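Local coordinates for protein terminal uridylyltransferase 1 (Trypanosoma brucei, PDB 5HZD) that adds uridines from UTP to the 3'-hydroxyl of guide RNA, ribosomal RNA and some mRNAs and takes part in mitochondrial RNA editing, at residues A86-R90 with D370-R374; F109-A114 with S297-R301; K302-H307 with Y352-V356; R311-I315 with Y375-I379; I341-Y345 with V416-N420. All blocks are in the same frame, centred on the assembly; numbering follows the deposited sequence.

Interaction 1 (A86-R90 with D370-R374); sequences AHRAR and DFDPR
His87 and Arg90 lie one turn apart on helix 80-100 of the nucleotidyltransferase palm, and both reach 370-374, part of the long loop between helices 336-349 and 385-409. Asp372 fits between them. Its CB sits over the centre of the His87 imidazole, 3.4 Å from the ring centroid, in a CH-pi contact. The carboxylate continues over the same ring and is turned only 13° from its plane, so the two flat groups stack.

At its edge the imidazole makes a hydrogen bond. His87 NE2 gives its proton to Pro373 O at 2.8 Å, and the acceptor lies close to the ring plane. The bond is bent, with an angle of 140° at the hydrogen. CD of the Pro373 ring packs beside the same nitrogen.

Arg90, three residues on, approaches the carboxylate from the same helix. With CG anti to the backbone N (chi1 -169°) and a bend at chi3, its NE meets Asp372 OD1 at 2.7 Å in a salt bridge. NE comes from above the carboxylate plane. Phe371 CB lies over one guanidinium face, toward its rim. Arg90 NH1 forms a salt bridge with Glu94 and a hydrogen bond to Val106 O of strand 105-109. One water donates to His87 O and to Asp372 OD2, the latter at 2.7 Å, and accepts from Arg90 NH2 at 3.0 Å.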
# COMPACT_ATOMS: atom_id res chain seq x y z
N ALA A 86 -3.05 -4.76 -13.82
CA ALA A 86 -2.96 -5.39 -12.49
C ALA A 86 -4.03 -6.48 -12.33
O ALA A 86 -3.77 -7.52 -11.73
CB ALA A 86 -3.07 -4.32 -11.36
N HIS A 87 -5.23 -6.24 -12.86
CA HIS A 87 -6.28 -7.25 -12.84
C HIS A 87 -5.83 -8.53 -13.55
O HIS A 87 -6.08 -9.65 -13.07
CB HIS A 87 -7.56 -6.76 -13.51
CG HIS A 87 -8.22 -5.60 -12.83
ND1 HIS A 87 -9.38 -5.05 -13.31
CD2 HIS A 87 -7.90 -4.91 -11.71
CE1 HIS A 87 -9.74 -4.05 -12.53
NE2 HIS A 87 -8.87 -3.94 -11.55
N ARG A 88 -5.19 -8.38 -14.69
CA ARG A 88 -4.73 -9.55 -15.42
C ARG A 88 -3.63 -10.26 -14.63
O ARG A 88 -3.61 -11.51 -14.55
CB ARG A 88 -4.25 -9.16 -16.80
CG ARG A 88 -5.41 -8.65 -17.65
CD ARG A 88 -5.13 -8.60 -19.13
NE ARG A 88 -4.23 -7.51 -19.45
CZ ARG A 88 -4.61 -6.25 -19.68
NH1 ARG A 88 -5.90 -5.91 -19.65
NH2 ARG A 88 -3.68 -5.34 -19.95
N ALA A 89 -2.70 -9.50 -14.04
CA ALA A 89 -1.68 -10.13 -13.22
C ALA A 89 -2.26 -10.93 -12.06
O ALA A 89 -1.78 -12.02 -11.74
CB ALA A 89 -0.67 -9.07 -12.69
N ARG A 90 -3.31 -10.39 -11.44
CA ARG A 90 -3.98 -11.06 -10.33
C ARG A 90 -4.56 -12.40 -10.80
O ARG A 90 -4.40 -13.40 -10.13
CB ARG A 90 -5.15 -10.19 -9.79
CG ARG A 90 -5.73 -10.71 -8.46
CD ARG A 90 -7.20 -10.25 -8.27
NE ARG A 90 -7.96 -10.79 -9.39
CZ ARG A 90 -8.39 -12.03 -9.43
NH1 ARG A 90 -8.21 -12.85 -8.38
NH2 ARG A 90 -9.00 -12.47 -10.53
N ASP A 370 -14.67 -7.47 -4.93
CA ASP A 370 -13.73 -6.59 -5.61
C ASP A 370 -12.29 -7.09 -5.58
O ASP A 370 -11.35 -6.34 -5.29
CB ASP A 370 -13.79 -5.16 -5.04
CG ASP A 370 -15.15 -4.50 -5.25
OD1 ASP A 370 -15.97 -5.02 -6.05
OD2 ASP A 370 -15.39 -3.45 -4.61
N PHE A 371 -12.10 -8.37 -5.93
CA PHE A 371 -10.77 -8.94 -6.09
C PHE A 371 -9.90 -8.05 -6.98
O PHE A 371 -8.72 -7.81 -6.67
CB PHE A 371 -10.88 -10.35 -6.72
CG PHE A 371 -11.69 -11.32 -5.89
CD1 PHE A 371 -13.06 -11.43 -6.09
CD2 PHE A 371 -11.08 -12.15 -4.97
CE1 PHE A 371 -13.82 -12.33 -5.34
CE2 PHE A 371 -11.84 -13.06 -4.22
CZ PHE A 371 -13.18 -13.14 -4.41
N ASP A 372 -10.53 -7.59 -8.07
CA ASP A 372 -9.93 -6.63 -9.01
C ASP A 372 -10.41 -5.25 -8.56
O ASP A 372 -11.61 -4.96 -8.63
CB ASP A 372 -10.43 -6.93 -10.42
CG ASP A 372 -9.76 -8.15 -11.03
OD1 ASP A 372 -8.59 -8.44 -10.66
OD2 ASP A 372 -10.39 -8.76 -11.91
N PRO A 373 -9.49 -4.39 -8.11
CA PRO A 373 -9.87 -3.07 -7.57
C PRO A 373 -10.59 -2.23 -8.60
O PRO A 373 -10.20 -2.19 -9.78
CB PRO A 373 -8.53 -2.45 -7.20
CG PRO A 373 -7.65 -3.68 -6.90
CD PRO A 373 -8.04 -4.62 -7.99
N ARG A 374 -11.66 -1.58 -8.18
CA ARG A 374 -12.43 -0.73 -9.08
C ARG A 374 -11.71 0.59 -9.36
O ARG A 374 -11.16 1.23 -8.44
CB ARG A 374 -13.84 -0.51 -8.52
CG ARG A 374 -14.71 -1.77 -8.73
CD ARG A 374 -16.19 -1.50 -8.54
NE ARG A 374 -16.45 -1.14 -7.15
CZ ARG A 374 -17.35 -0.24 -6.78
NH1 ARG A 374 -18.08 0.41 -7.69
NH2 ARG A 374 -17.51 0.02 -5.48
O HOH W 1 -8.70 -10.58 -12.87

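Interaction 2 (F109-A114 with S297-R301); sequences FGSSVA and STLLR
Ser297 meets the segment 109-114 through both atoms of its side chain, and it has the most surface buried here. Its OG accepts a hydrogen bond from Gly110 N at 2.8 Å, with an angle of 152° at the hydrogen. OG lies anti to its own carbonyl carbon (chi1 -63°), which leaves it beside the backbone of its helix, where it also bonds to Gly293 O. Two hydrogen bonds thus hold the hydroxyl. Ser297 OG also sits near the edge of the Phe109 ring.

Val113 lies against the same serine. Its CG1 packs on Ser297 CB at 3.7 Å. Gly110 is the N-cap of helix 111-114, and its backbone angles (phi 94°) suit glycine. The strand 105-109, this glycine-serine turn and the short helix form the GS motif of the nucleotidyltransferase palm. Ser111 within it probably binds UTP, as in related enzymes. Ser297, on helix 292-304, is a UTP-binding residue. The contact therefore joins two parts of the nucleotide site.

Ala114 is the third large contributor. Its CB rests on Leu300 CB at 3.8 Å, and the backbones come close enough for Arg301 CA to make a CA-H...O contact with Ala114 O at 3.6 Å. In one of its two conformers the Arg301 side chain runs out extended, and its CG passes near Val113 O. Leu300 also touches Tyr337 and Ile344 of helix 336-349.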
# COMPACT_ATOMS: atom_id res chain seq x y z
N PHE A 109 -4.61 -5.79 -2.62
CA PHE A 109 -4.83 -4.71 -1.64
C PHE A 109 -3.74 -3.68 -1.76
O PHE A 109 -2.93 -3.75 -2.68
CB PHE A 109 -5.03 -5.24 -0.21
CG PHE A 109 -3.81 -5.89 0.42
CD1 PHE A 109 -3.49 -7.21 0.14
CD2 PHE A 109 -3.01 -5.18 1.29
CE1 PHE A 109 -2.38 -7.82 0.77
CE2 PHE A 109 -1.89 -5.75 1.88
CZ PHE A 109 -1.57 -7.09 1.61
N GLY A 110 -3.77 -2.68 -0.88
CA GLY A 110 -2.85 -1.56 -1.02
C GLY A 110 -3.42 -0.37 -1.77
O GLY A 110 -4.63 -0.18 -1.80
N SER A 111 -2.53 0.42 -2.37
CA SER A 111 -2.95 1.71 -2.91
C SER A 111 -3.90 1.64 -4.10
O SER A 111 -4.64 2.58 -4.34
CB SER A 111 -1.75 2.61 -3.24
OG SER A 111 -1.02 2.11 -4.35
N SER A 112 -3.90 0.53 -4.86
CA SER A 112 -4.81 0.49 -5.98
C SER A 112 -6.24 0.37 -5.48
O SER A 112 -7.16 0.85 -6.17
CB SER A 112 -4.46 -0.66 -6.96
OG SER A 112 -4.57 -1.92 -6.32
N VAL A 113 -6.42 -0.23 -4.29
CA VAL A 113 -7.71 -0.25 -3.63
C VAL A 113 -7.97 1.10 -2.99
O VAL A 113 -8.97 1.74 -3.28
CB VAL A 113 -7.78 -1.37 -2.60
CG1 VAL A 113 -9.09 -1.29 -1.79
CG2 VAL A 113 -7.73 -2.70 -3.32
N ALA A 114 -7.05 1.54 -2.14
CA ALA A 114 -7.27 2.76 -1.36
C ALA A 114 -7.48 4.01 -2.23
O ALA A 114 -8.32 4.84 -1.89
CB ALA A 114 -6.11 2.97 -0.42
N SER A 297 -7.28 -1.56 3.52
CA SER A 297 -7.35 -0.81 2.26
C SER A 297 -8.80 -0.43 1.93
O SER A 297 -9.06 0.66 1.41
CB SER A 297 -6.75 -1.63 1.10
OG SER A 297 -5.37 -1.87 1.31
N THR A 298 -9.75 -1.30 2.27
CA THR A 298 -11.14 -1.06 1.97
C THR A 298 -11.67 0.08 2.86
O THR A 298 -12.43 0.93 2.39
CB THR A 298 -11.94 -2.35 2.16
OG1 THR A 298 -11.39 -3.36 1.29
CG2 THR A 298 -13.39 -2.14 1.84
N LEU A 299 -11.21 0.15 4.11
CA LEU A 299 -11.59 1.28 4.97
C LEU A 299 -11.06 2.61 4.39
O LEU A 299 -11.81 3.60 4.32
CB LEU A 299 -11.00 1.09 6.37
CG LEU A 299 -11.29 2.25 7.35
CD1 LEU A 299 -12.78 2.48 7.51
CD2 LEU A 299 -10.61 1.93 8.70
N LEU A 300 -9.79 2.60 3.97
CA LEU A 300 -9.19 3.79 3.37
C LEU A 300 -9.98 4.19 2.15
O LEU A 300 -10.28 5.37 1.99
CB LEU A 300 -7.71 3.60 2.99
CG LEU A 300 -6.74 3.36 4.17
CD1 LEU A 300 -5.36 3.23 3.66
CD2 LEU A 300 -6.79 4.54 5.15
N ARG A 301 -10.34 3.23 1.30
CA ARG A 301 -11.05 3.58 0.06
C ARG A 301 -12.36 4.29 0.32
O ARG A 301 -12.69 5.31 -0.33
CB ARG A 301 -11.28 2.32 -0.78
CG ARG A 301 -11.79 2.61 -2.16
CD ARG A 301 -12.11 1.33 -2.89
NE ARG A 301 -12.82 1.66 -4.12
CZ ARG A 301 -14.15 1.81 -4.21
NH1 ARG A 301 -14.96 1.61 -3.17
NH2 ARG A 301 -14.69 2.15 -5.38
O HOH W 2 -10.26 0.58 -5.89
O HOH W 3 -10.49 5.93 -2.45

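Interaction 3 (K302-H307 with Y352-V356); sequences KYLLSH and YVPYV
Tyr303 carries the contact with its hydroxyl and one ring face. Val356 N donates to Tyr303 OH at 2.9 Å, with an angle of 156° at the hydrogen. Val356 O lies 2.7 Å from the same Tyr303 OH. The side chain of Val356 folds back over the ring, where its CB makes a CH-pi contact 3.9 Å from the centroid, offset toward the rim. Val353 CG2 meets the ring at its edge. Lys302 crosses Val356 at a slant, its CD against CG1 of the valine.

His307 and Tyr352 form a second pair. Tyr352 turns its edge toward the imidazole face in an offset edge-to-face arrangement, planes at 80°. His307 ND1 is used within its own turn, where it caps Cys309 N ahead of helix 310-324.

Ser306 lies between these two pairs. Its OG donates to Tyr303 O at 2.7 Å and touches Val353 CB. Placed between backbone N and carbonyl carbon (chi1 72°), the hydroxyl can face back to Tyr303 O. The contact joins the last part of helix 292-304 and the residues after it to the loop that follows helix 336-349. The Tyr303 hydroxyl accepts from Val356 N, so this part of the loop is held through its backbone, while a water that donates to both links Ser306 OG to Pro354 O.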
# COMPACT_ATOMS: atom_id res chain seq x y z
N LYS A 302 -13.13 3.80 1.29
CA LYS A 302 -14.42 4.40 1.60
C LYS A 302 -14.25 5.85 2.05
O LYS A 302 -14.94 6.75 1.55
CB LYS A 302 -15.10 3.56 2.67
CG LYS A 302 -16.53 3.94 2.92
CD LYS A 302 -17.21 2.88 3.79
CE LYS A 302 -18.66 3.25 4.08
NZ LYS A 302 -19.53 3.31 2.86
N TYR A 303 -13.30 6.10 2.94
CA TYR A 303 -13.02 7.47 3.33
C TYR A 303 -12.50 8.35 2.19
O TYR A 303 -12.98 9.47 1.98
CB TYR A 303 -11.98 7.47 4.47
CG TYR A 303 -12.57 7.37 5.85
CD1 TYR A 303 -13.35 8.41 6.36
CD2 TYR A 303 -12.26 6.31 6.68
CE1 TYR A 303 -13.84 8.37 7.68
CE2 TYR A 303 -12.77 6.26 8.02
CZ TYR A 303 -13.54 7.30 8.48
OH TYR A 303 -14.00 7.27 9.79
N LEU A 304 -11.52 7.85 1.44
CA LEU A 304 -10.83 8.73 0.50
C LEU A 304 -11.66 9.03 -0.75
O LEU A 304 -11.42 10.04 -1.42
CB LEU A 304 -9.48 8.12 0.13
CG LEU A 304 -8.50 8.02 1.30
CD1 LEU A 304 -7.20 7.47 0.79
CD2 LEU A 304 -8.24 9.40 1.95
N LEU A 305 -12.65 8.20 -1.04
CA LEU A 305 -13.56 8.52 -2.14
C LEU A 305 -14.66 9.52 -1.76
O LEU A 305 -15.43 9.97 -2.62
CB LEU A 305 -14.20 7.24 -2.70
CG LEU A 305 -13.30 6.35 -3.54
CD1 LEU A 305 -14.13 5.13 -3.94
CD2 LEU A 305 -12.76 7.08 -4.78
N SER A 306 -14.75 9.86 -0.48
CA SER A 306 -15.89 10.64 -0.02
C SER A 306 -15.74 12.16 -0.08
O SER A 306 -16.66 12.89 0.29
CB SER A 306 -16.34 10.17 1.38
OG SER A 306 -15.41 10.55 2.37
N HIS A 307 -14.59 12.64 -0.57
CA HIS A 307 -14.41 14.05 -0.92
C HIS A 307 -13.48 14.06 -2.14
O HIS A 307 -12.50 13.30 -2.16
CB HIS A 307 -13.73 14.79 0.24
CG HIS A 307 -13.72 16.27 0.07
ND1 HIS A 307 -12.91 16.91 -0.86
CD2 HIS A 307 -14.40 17.26 0.71
CE1 HIS A 307 -13.12 18.21 -0.81
NE2 HIS A 307 -14.01 18.45 0.15
N TYR A 352 -15.08 17.64 6.58
CA TYR A 352 -14.91 17.43 5.14
C TYR A 352 -15.43 16.08 4.62
O TYR A 352 -15.81 15.98 3.44
CB TYR A 352 -13.44 17.57 4.73
CG TYR A 352 -12.88 18.95 4.83
CD1 TYR A 352 -13.22 19.92 3.90
CD2 TYR A 352 -12.03 19.29 5.88
CE1 TYR A 352 -12.70 21.20 3.98
CE2 TYR A 352 -11.49 20.56 5.97
CZ TYR A 352 -11.83 21.50 5.02
OH TYR A 352 -11.31 22.77 5.10
N VAL A 353 -15.38 15.04 5.45
CA VAL A 353 -15.92 13.73 5.05
C VAL A 353 -16.77 13.20 6.21
O VAL A 353 -16.49 13.50 7.38
CB VAL A 353 -14.84 12.66 4.73
CG1 VAL A 353 -13.89 13.11 3.59
CG2 VAL A 353 -14.04 12.29 5.96
N PRO A 354 -17.77 12.37 5.90
CA PRO A 354 -18.57 11.73 6.96
C PRO A 354 -17.74 10.71 7.74
O PRO A 354 -16.81 10.09 7.24
CB PRO A 354 -19.67 11.00 6.17
CG PRO A 354 -19.78 11.74 4.88
CD PRO A 354 -18.34 12.11 4.56
N TYR A 355 -18.10 10.54 9.01
CA TYR A 355 -17.47 9.48 9.80
C TYR A 355 -17.82 8.08 9.29
O TYR A 355 -18.97 7.83 8.90
CB TYR A 355 -17.89 9.64 11.28
CG TYR A 355 -17.35 8.53 12.14
CD1 TYR A 355 -16.00 8.51 12.49
CD2 TYR A 355 -18.18 7.49 12.59
CE1 TYR A 355 -15.48 7.47 13.24
CE2 TYR A 355 -17.65 6.44 13.36
CZ TYR A 355 -16.31 6.45 13.67
OH TYR A 355 -15.81 5.42 14.42
N VAL A 356 -16.84 7.18 9.28
CA VAL A 356 -17.09 5.76 9.00
C VAL A 356 -16.51 4.93 10.14
O VAL A 356 -15.31 5.02 10.44
CB VAL A 356 -16.38 5.31 7.71
CG1 VAL A 356 -16.63 3.82 7.45
CG2 VAL A 356 -16.81 6.14 6.52
O HOH W 4 -16.42 9.05 4.56
O HOH W 5 -17.50 15.50 1.64

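Interaction 4 (R311-I315 with Y375-I379); sequences RPGAI and YTPMI
Arg311 gives two hydrogen bonds to successive backbone carbonyls of the loop 375-379. NH1 donates to Thr376 O at 2.9 Å with an angle of 160° at the hydrogen. NH2 donates to Pro377 O at 2.9 Å with nearly the same angle. Both oxygens lie near the guanidinium plane, at its edge, but the nitrogens stand above the carbonyl planes and so miss the lone-pair directions. The pair of bonds fixes the rotation of the guanidinium group. NH1 has a further acceptor in Met115 O, so this buried cation is held by three backbone oxygens.

Met378 packs against one face of the guanidinium. Bends at chi2 (58°) and chi3 (59°) curl its chain back, so that SD lies over the centre of that face. The same sulfur touches Arg311 CB at 3.7 Å and Pro312 CG at 3.9 Å. The methyl end continues to Ile315, where Met378 CE and Ile315 CD1 meet tip to tip at 3.7 Å. Thr376 CG2 lies near Arg311 NH2.

The contact joins helix 310-324 to the long loop between helices 336-349 and 385-409, whose earlier residues 370-374 meet the palm. Pro312 and Met378 also touch Ala73 of helix 59-76, while Ala314 packs on Asn340 and Trp343 of helix 336-349.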
# COMPACT_ATOMS: atom_id res chain seq x y z
N ARG A 311 -8.25 12.01 -2.02
CA ARG A 311 -7.11 11.24 -2.54
C ARG A 311 -5.91 12.12 -2.92
O ARG A 311 -4.77 11.77 -2.57
CB ARG A 311 -7.51 10.35 -3.71
CG ARG A 311 -8.42 9.19 -3.31
CD ARG A 311 -8.89 8.48 -4.58
NE ARG A 311 -9.79 9.33 -5.34
CZ ARG A 311 -10.11 9.10 -6.60
NH1 ARG A 311 -9.58 8.07 -7.25
NH2 ARG A 311 -10.95 9.93 -7.22
N PRO A 312 -6.13 13.25 -3.62
CA PRO A 312 -4.96 14.08 -3.95
C PRO A 312 -4.19 14.52 -2.70
O PRO A 312 -2.95 14.47 -2.67
CB PRO A 312 -5.59 15.27 -4.70
CG PRO A 312 -6.75 14.62 -5.42
CD PRO A 312 -7.34 13.72 -4.33
N GLY A 313 -4.90 14.89 -1.64
CA GLY A 313 -4.18 15.27 -0.43
C GLY A 313 -3.43 14.10 0.19
O GLY A 313 -2.34 14.30 0.70
N ALA A 314 -4.02 12.91 0.16
CA ALA A 314 -3.39 11.74 0.74
C ALA A 314 -2.11 11.42 -0.02
O ALA A 314 -1.09 11.05 0.59
CB ALA A 314 -4.33 10.56 0.68
N ILE A 315 -2.14 11.57 -1.34
CA ILE A 315 -0.94 11.31 -2.16
C ILE A 315 0.19 12.28 -1.86
O ILE A 315 1.35 11.87 -1.64
CB ILE A 315 -1.34 11.32 -3.64
CG1 ILE A 315 -2.23 10.10 -3.92
CG2 ILE A 315 -0.11 11.30 -4.55
CD1 ILE A 315 -2.94 10.21 -5.28
N TYR A 375 -11.72 0.97 -10.63
CA TYR A 375 -11.05 2.19 -11.06
C TYR A 375 -11.98 3.40 -10.92
O TYR A 375 -13.12 3.38 -11.40
CB TYR A 375 -10.58 2.03 -12.53
CG TYR A 375 -9.97 3.32 -13.07
CD1 TYR A 375 -8.67 3.68 -12.75
CD2 TYR A 375 -10.72 4.17 -13.87
CE1 TYR A 375 -8.13 4.89 -13.21
CE2 TYR A 375 -10.21 5.37 -14.35
CZ TYR A 375 -8.89 5.72 -14.01
OH TYR A 375 -8.41 6.94 -14.49
N THR A 376 -11.47 4.45 -10.28
CA THR A 376 -12.15 5.74 -10.21
C THR A 376 -11.14 6.82 -10.58
O THR A 376 -10.11 6.95 -9.90
CB THR A 376 -12.62 6.04 -8.76
OG1 THR A 376 -13.48 4.98 -8.30
CG2 THR A 376 -13.38 7.35 -8.73
N PRO A 377 -11.41 7.60 -11.64
CA PRO A 377 -10.47 8.66 -12.05
C PRO A 377 -10.20 9.64 -10.91
O PRO A 377 -11.11 9.92 -10.14
CB PRO A 377 -11.22 9.43 -13.14
CG PRO A 377 -12.36 8.58 -13.55
CD PRO A 377 -12.62 7.56 -12.46
N MET A 378 -8.96 10.13 -10.83
CA MET A 378 -8.58 11.12 -9.83
C MET A 378 -9.40 12.40 -9.89
O MET A 378 -9.68 13.01 -8.84
CB MET A 378 -7.08 11.41 -9.96
CG MET A 378 -6.44 12.10 -8.76
SD MET A 378 -6.61 11.20 -7.22
CE MET A 378 -5.82 9.65 -7.58
N ILE A 379 -9.78 12.82 -11.11
CA ILE A 379 -10.61 14.00 -11.27
C ILE A 379 -11.68 13.69 -12.32
O ILE A 379 -11.43 12.96 -13.29
CB ILE A 379 -9.77 15.23 -11.65
CG1 ILE A 379 -10.63 16.49 -11.66
CG2 ILE A 379 -9.10 15.03 -13.00
CD1 ILE A 379 -9.80 17.80 -11.65

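Interaction 5 (I341-Y345 with V416-N420); sequences IMWIY and VISLN
Val416 O and the hydroxyl of Tyr345 are joined by one water. The water donates to Val416 O at 2.7 Å and lies 2.7 Å from Tyr345 OH. It is the polar link across an otherwise apolar contact.

One face of the Tyr345 ring is covered by Ile417 CA, which stands over its centre, 4.2 Å from the centroid and almost on the ring normal, in a CH-pi contact. Ser418 O comes to the ring edge, 3.3 Å from Tyr345 CD1. The ring reaches this place because CG is anti to the backbone N (chi1 174°), which carries it out from helix 336-349 toward the loop.

Ile417 spreads over Ile341, Met342 and Tyr345. Its CG2 branch touches Tyr345 CB at 3.5 Å and, in one of two conformers of Ile341, the CG2 of that residue. Its CD1 meets Met342 CG. The loop belongs to the Cid1-type poly(A) polymerase region, and the helix is part of the helical domain that borders the UTP cleft. Ile341 is close to Tyr337, which binds UTP. Ile417 also makes backbone bonds with Cys464 and Glu466, and Glu466 lies in the proposed nucleotide recognition motif.

Leu419 packs its CD2 on Ile344 CG2, again in one of two conformers of the isoleucine, and its CG faces Ile341 CG2. Ser418 OG bonds to Glu466 and accepts from Asn420 N at 3.1 Å, forming an ST turn.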
# COMPACT_ATOMS: atom_id res chain seq x y z
N ILE A 341 -4.18 7.87 8.21
CA ILE A 341 -5.10 8.03 9.33
C ILE A 341 -5.05 9.47 9.86
O ILE A 341 -6.11 10.03 10.20
CB ILE A 341 -4.83 6.99 10.44
CG1 ILE A 341 -5.18 5.60 9.89
CG2 ILE A 341 -5.65 7.31 11.71
CD1 ILE A 341 -4.56 4.45 10.69
N MET A 342 -3.87 10.07 9.94
CA MET A 342 -3.79 11.47 10.33
C MET A 342 -4.64 12.34 9.40
O MET A 342 -5.36 13.21 9.86
CB MET A 342 -2.35 12.00 10.29
CG MET A 342 -1.46 11.41 11.37
SD MET A 342 0.16 12.19 11.36
CE MET A 342 -0.25 13.89 11.78
N TRP A 343 -4.53 12.13 8.10
CA TRP A 343 -5.26 12.95 7.15
C TRP A 343 -6.75 12.72 7.29
O TRP A 343 -7.53 13.67 7.36
CB TRP A 343 -4.75 12.56 5.75
CG TRP A 343 -5.51 13.07 4.55
CD1 TRP A 343 -6.06 12.31 3.57
CD2 TRP A 343 -5.67 14.45 4.13
NE1 TRP A 343 -6.60 13.12 2.58
CE2 TRP A 343 -6.35 14.43 2.90
CE3 TRP A 343 -5.32 15.68 4.69
CZ2 TRP A 343 -6.68 15.58 2.20
CZ3 TRP A 343 -5.65 16.84 3.98
CH2 TRP A 343 -6.35 16.78 2.77
N ILE A 344 -7.16 11.47 7.36
CA ILE A 344 -8.60 11.19 7.44
C ILE A 344 -9.20 11.69 8.76
O ILE A 344 -10.32 12.23 8.77
CB ILE A 344 -8.85 9.71 7.31
CG1 ILE A 344 -8.53 9.32 5.87
CG2 ILE A 344 -10.30 9.39 7.60
CD1 ILE A 344 -8.39 7.80 5.68
N TYR A 345 -8.47 11.53 9.86
CA TYR A 345 -8.98 12.01 11.15
C TYR A 345 -9.22 13.51 11.09
O TYR A 345 -10.25 14.01 11.55
CB TYR A 345 -7.99 11.69 12.28
CG TYR A 345 -8.37 12.26 13.62
CD1 TYR A 345 -9.34 11.66 14.40
CD2 TYR A 345 -7.74 13.43 14.08
CE1 TYR A 345 -9.70 12.20 15.67
CE2 TYR A 345 -8.08 13.96 15.32
CZ TYR A 345 -9.05 13.35 16.09
OH TYR A 345 -9.40 13.89 17.31
N VAL A 416 -5.80 11.32 21.18
CA VAL A 416 -5.31 10.29 20.29
C VAL A 416 -5.98 10.47 18.94
O VAL A 416 -7.19 10.68 18.87
CB VAL A 416 -5.74 8.90 20.82
CG1 VAL A 416 -5.32 7.78 19.83
CG2 VAL A 416 -5.19 8.66 22.24
N ILE A 417 -5.20 10.39 17.87
CA ILE A 417 -5.76 10.39 16.50
C ILE A 417 -6.42 9.04 16.30
O ILE A 417 -5.74 8.00 16.28
CB ILE A 417 -4.63 10.62 15.49
CG1 ILE A 417 -3.98 12.00 15.73
CG2 ILE A 417 -5.15 10.54 14.05
CD1 ILE A 417 -2.77 12.33 14.82
N SER A 418 -7.75 9.00 16.20
CA SER A 418 -8.43 7.72 16.17
C SER A 418 -9.70 7.79 15.35
O SER A 418 -10.48 8.75 15.46
CB SER A 418 -8.80 7.27 17.60
OG SER A 418 -9.53 6.05 17.50
N LEU A 419 -9.87 6.79 14.49
CA LEU A 419 -11.10 6.65 13.70
C LEU A 419 -12.04 5.65 14.34
O LEU A 419 -13.09 5.33 13.79
CB LEU A 419 -10.77 6.19 12.26
CG LEU A 419 -9.77 7.07 11.51
CD1 LEU A 419 -9.52 6.41 10.16
CD2 LEU A 419 -10.37 8.43 11.39
N ASN A 420 -11.74 5.18 15.56
CA ASN A 420 -12.57 4.13 16.13
C ASN A 420 -13.83 4.65 16.79
O ASN A 420 -14.70 3.86 17.20
CB ASN A 420 -11.79 3.31 17.16
CG ASN A 420 -10.80 2.39 16.52
OD1 ASN A 420 -9.73 2.81 16.15
ND2 ASN A 420 -11.18 1.13 16.33
O HOH W 6 -9.61 11.85 19.04

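Overall arrangement
Interaction 2 is the most central and has neighbours on several sides. Its helix 292-304 continues into interaction 3, the two centres about 13 Å apart. Pro373 of interaction 1 packs on Ser112 and Val113 of interaction 2. The loop of interaction 1 runs on directly into that of interaction 4. Leu305 and Arg311 join interactions 3 and 4. Interactions 3 and 5 meet directly: Tyr355 OH probably bonds to Leu419 O at 2.8 Å, and Tyr303 lies on Ile344. Interactions 1 and 5 lie farthest apart, with centres about 28 Å from each other. Interaction 2 holds the UTP-binding Ser297 and the probable UTP ligand Ser111, and Ile341 of interaction 5 borders the UTP-binding Tyr337.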